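Side-chain contact in USG-1 protein homolog (Pseudomonas aeruginosa, PDB 2HJS), which probably acts as an NAD(P)-dependent aldehyde dehydrogenase of the aspartate-semialdehyde dehydrogenase family, working as a dimer, although its exact substrate is not established: residues R189-Q194 and N198-V203. Sequence-based numbering, arbitrary orientation.
Sequences RLFDRQ and NLLAQV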
loop_
_atom_site.group_PDB
_atom_site.type_symbol
_atom_site.label_atom_id
_atom_site.label_comp_id
_atom_site.label_asym_id
_atom_site.label_seq_id
_atom_site.Cartn_x
_atom_site.Cartn_y
_atom_site.Cartn_z
ATOM N N ARG A 189 17.391 -15.253 0.396
ATOM C CA ARG A 189 17.411 -16.494 1.182
ATOM C C ARG A 189 16.024 -16.876 1.716
ATOM O O ARG A 189 15.550 -17.982 1.450
ATOM C CB ARG A 189 18.457 -16.432 2.304
ATOM C CG ARG A 189 19.883 -16.525 1.795
ATOM C CD ARG A 189 20.897 -16.062 2.826
ATOM N NE ARG A 189 22.182 -15.746 2.194
ATOM C CZ ARG A 189 23.218 -15.175 2.808
ATOM N NH1 ARG A 189 23.143 -14.845 4.094
ATOM N NH2 ARG A 189 24.336 -14.929 2.134
ATOM N N LEU A 190 15.379 -15.971 2.453
ATOM C CA LEU A 190 14.026 -16.217 2.973
ATOM C C LEU A 190 12.965 -16.153 1.852
ATOM O O LEU A 190 11.912 -16.798 1.943
ATOM C CB LEU A 190 13.684 -15.242 4.122
ATOM C CG LEU A 190 12.405 -15.473 4.955
ATOM C CD1 LEU A 190 12.552 -16.632 5.956
ATOM C CD2 LEU A 190 11.969 -14.209 5.680
ATOM N N PHE A 191 13.255 -15.366 0.810
ATOM C CA PHE A 191 12.413 -15.263 -0.383
ATOM C C PHE A 191 13.158 -15.771 -1.606
ATOM O O PHE A 191 14.363 -16.025 -1.548
ATOM C CB PHE A 191 12.024 -13.810 -0.621
ATOM C CG PHE A 191 11.224 -13.223 0.480
ATOM C CD1 PHE A 191 11.842 -12.763 1.636
ATOM C CD2 PHE A 191 9.843 -13.133 0.370
ATOM C CE1 PHE A 191 11.100 -12.215 2.662
ATOM C CE2 PHE A 191 9.083 -12.580 1.395
ATOM C CZ PHE A 191 9.713 -12.116 2.538
ATOM N N ASP A 192 12.438 -15.917 -2.715
ATOM C CA ASP A 192 13.065 -16.311 -3.987
ATOM C C ASP A 192 13.109 -15.127 -4.963
ATOM O O ASP A 192 13.448 -15.281 -6.146
ATOM C CB ASP A 192 12.367 -17.544 -4.601
ATOM C CG ASP A 192 10.871 -17.301 -4.939
ATOM O OD1 ASP A 192 10.204 -16.396 -4.356
ATOM O OD2 ASP A 192 10.364 -18.062 -5.803
ATOM N N ARG A 193 12.776 -13.945 -4.441
ATOM C CA ARG A 193 12.834 -12.705 -5.203
ATOM C C ARG A 193 13.270 -11.547 -4.294
ATOM O O ARG A 193 13.331 -11.686 -3.066
ATOM C CB ARG A 193 11.473 -12.421 -5.854
ATOM C CG ARG A 193 10.397 -11.918 -4.881
ATOM C CD ARG A 193 9.091 -12.658 -5.072
ATOM N NE ARG A 193 8.403 -12.198 -6.267
ATOM C CZ ARG A 193 7.516 -12.906 -6.963
ATOM N NH1 ARG A 193 7.170 -14.151 -6.614
ATOM N NH2 ARG A 193 6.973 -12.355 -8.036
ATOM N N GLN A 194 13.563 -10.414 -4.920
ATOM C CA GLN A 194 13.977 -9.219 -4.220
ATOM C C GLN A 194 12.848 -8.618 -3.396
ATOM O O GLN A 194 11.741 -8.405 -3.886
ATOM C CB GLN A 194 14.490 -8.192 -5.217
ATOM C CG GLN A 194 15.176 -7.012 -4.573
ATOM C CD GLN A 194 15.653 -6.010 -5.581
ATOM O OE1 GLN A 194 16.257 -6.371 -6.598
ATOM N NE2 GLN A 194 15.396 -4.726 -5.304
ATOM N N ASN A 198 11.078 -3.021 -2.865
ATOM C CA ASN A 198 10.068 -3.683 -3.701
ATOM C C ASN A 198 8.767 -3.809 -2.934
ATOM O O ASN A 198 8.783 -3.792 -1.718
ATOM C CB ASN A 198 10.551 -5.073 -4.129
ATOM C CG ASN A 198 9.987 -5.495 -5.480
ATOM O OD1 ASN A 198 9.343 -4.705 -6.155
ATOM N ND2 ASN A 198 10.262 -6.730 -5.891
ATOM N N LEU A 199 7.640 -3.905 -3.633
ATOM C CA LEU A 199 6.352 -4.174 -2.968
ATOM C C LEU A 199 5.843 -5.517 -3.453
ATOM O O LEU A 199 5.697 -5.717 -4.669
ATOM C CB LEU A 199 5.323 -3.056 -3.245
ATOM C CG LEU A 199 5.594 -1.728 -2.517
ATOM C CD1 LEU A 199 4.936 -0.581 -3.262
ATOM C CD2 LEU A 199 5.159 -1.729 -1.060
ATOM N N LEU A 200 5.632 -6.459 -2.535
ATOM C CA LEU A 200 5.112 -7.765 -2.946
ATOM C C LEU A 200 3.593 -7.733 -2.909
ATOM O O LEU A 200 3.008 -7.194 -1.978
ATOM C CB LEU A 200 5.654 -8.903 -2.073
ATOM C CG LEU A 200 7.156 -8.913 -1.753
ATOM C CD1 LEU A 200 7.502 -10.213 -1.004
ATOM C CD2 LEU A 200 7.995 -8.756 -3.026
ATOM N N ALA A 201 2.955 -8.326 -3.915
ATOM C CA ALA A 201 1.494 -8.277 -4.021
ATOM C C ALA A 201 0.757 -9.029 -2.917
ATOM O O ALA A 201 -0.409 -8.739 -2.646
ATOM C CB ALA A 201 1.056 -8.802 -5.407
ATOM N N GLN A 202 1.424 -10.014 -2.313
ATOM C CA GLN A 202 0.826 -10.896 -1.326
ATOM C C GLN A 202 1.881 -11.257 -0.299
ATOM O O GLN A 202 3.090 -11.156 -0.578
ATOM C CB GLN A 202 0.299 -12.197 -1.977
ATOM C CG GLN A 202 1.373 -13.092 -2.539
ATOM C CD GLN A 202 0.876 -13.934 -3.711
ATOM O OE1 GLN A 202 0.072 -13.479 -4.528
ATOM N NE2 GLN A 202 1.332 -15.169 -3.781
ATOM N N VAL A 203 1.422 -11.693 0.877
ATOM C CA VAL A 203 2.317 -12.213 1.927
ATOM C C VAL A 203 2.165 -13.764 1.996
ATOM O O VAL A 203 1.181 -14.281 2.508
ATOM C CB VAL A 203 2.009 -11.523 3.275
ATOM C CG1 VAL A 203 2.841 -12.102 4.420
ATOM C CG2 VAL A 203 2.208 -10.007 3.172
#
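CG of N198 is anti to its backbone N, about 30° off ideal (chi1 -150°), which directs the amide to the carbonyl of Q194; CG of L200 instead lies beside its backbone N and anti to its carbonyl carbon, bringing its methyls to F191. ND2 of N198 donates to O of Q194 at 3.0 Å. The N-H points almost straight at the acceptor (171°), and the oxygen lies practically in the amide plane of N198, yet the donor stands 33° off the carbonyl plane of Q194. Three residues lie between the segments, so this bond closes a short loop. The amide is further fixed by the second subunit, where ND2 also meets OG1 of T283 and OD1 takes the backbone N of V285; the bond from N of L199 to OD1 of N198 is weak.

Beside this hydrogen bond, the two methyls of L200 reach different partners. CD1 of L200 makes the apolar contact, approaching the F191 ring obliquely, 3.7 Å from CE2 of F191. CD2 of L200 sits 3.9 Å from O of Q194. More loosely, it lies 4.4 Å from CG of R193. R193 thus offers its aliphatic part here, its NH1 forming a salt bridge to D280 of the second subunit.

F191 also touches E172 of helix 167-181, and L200 shares backbone hydrogen bonds with Q239. The contact therefore links the part of the loop that lies against that helix with the part hydrogen-bonded to the C-terminal end of strand 233-239, within an irregular loop of the dimerisation domain that forms part of the subunit interface.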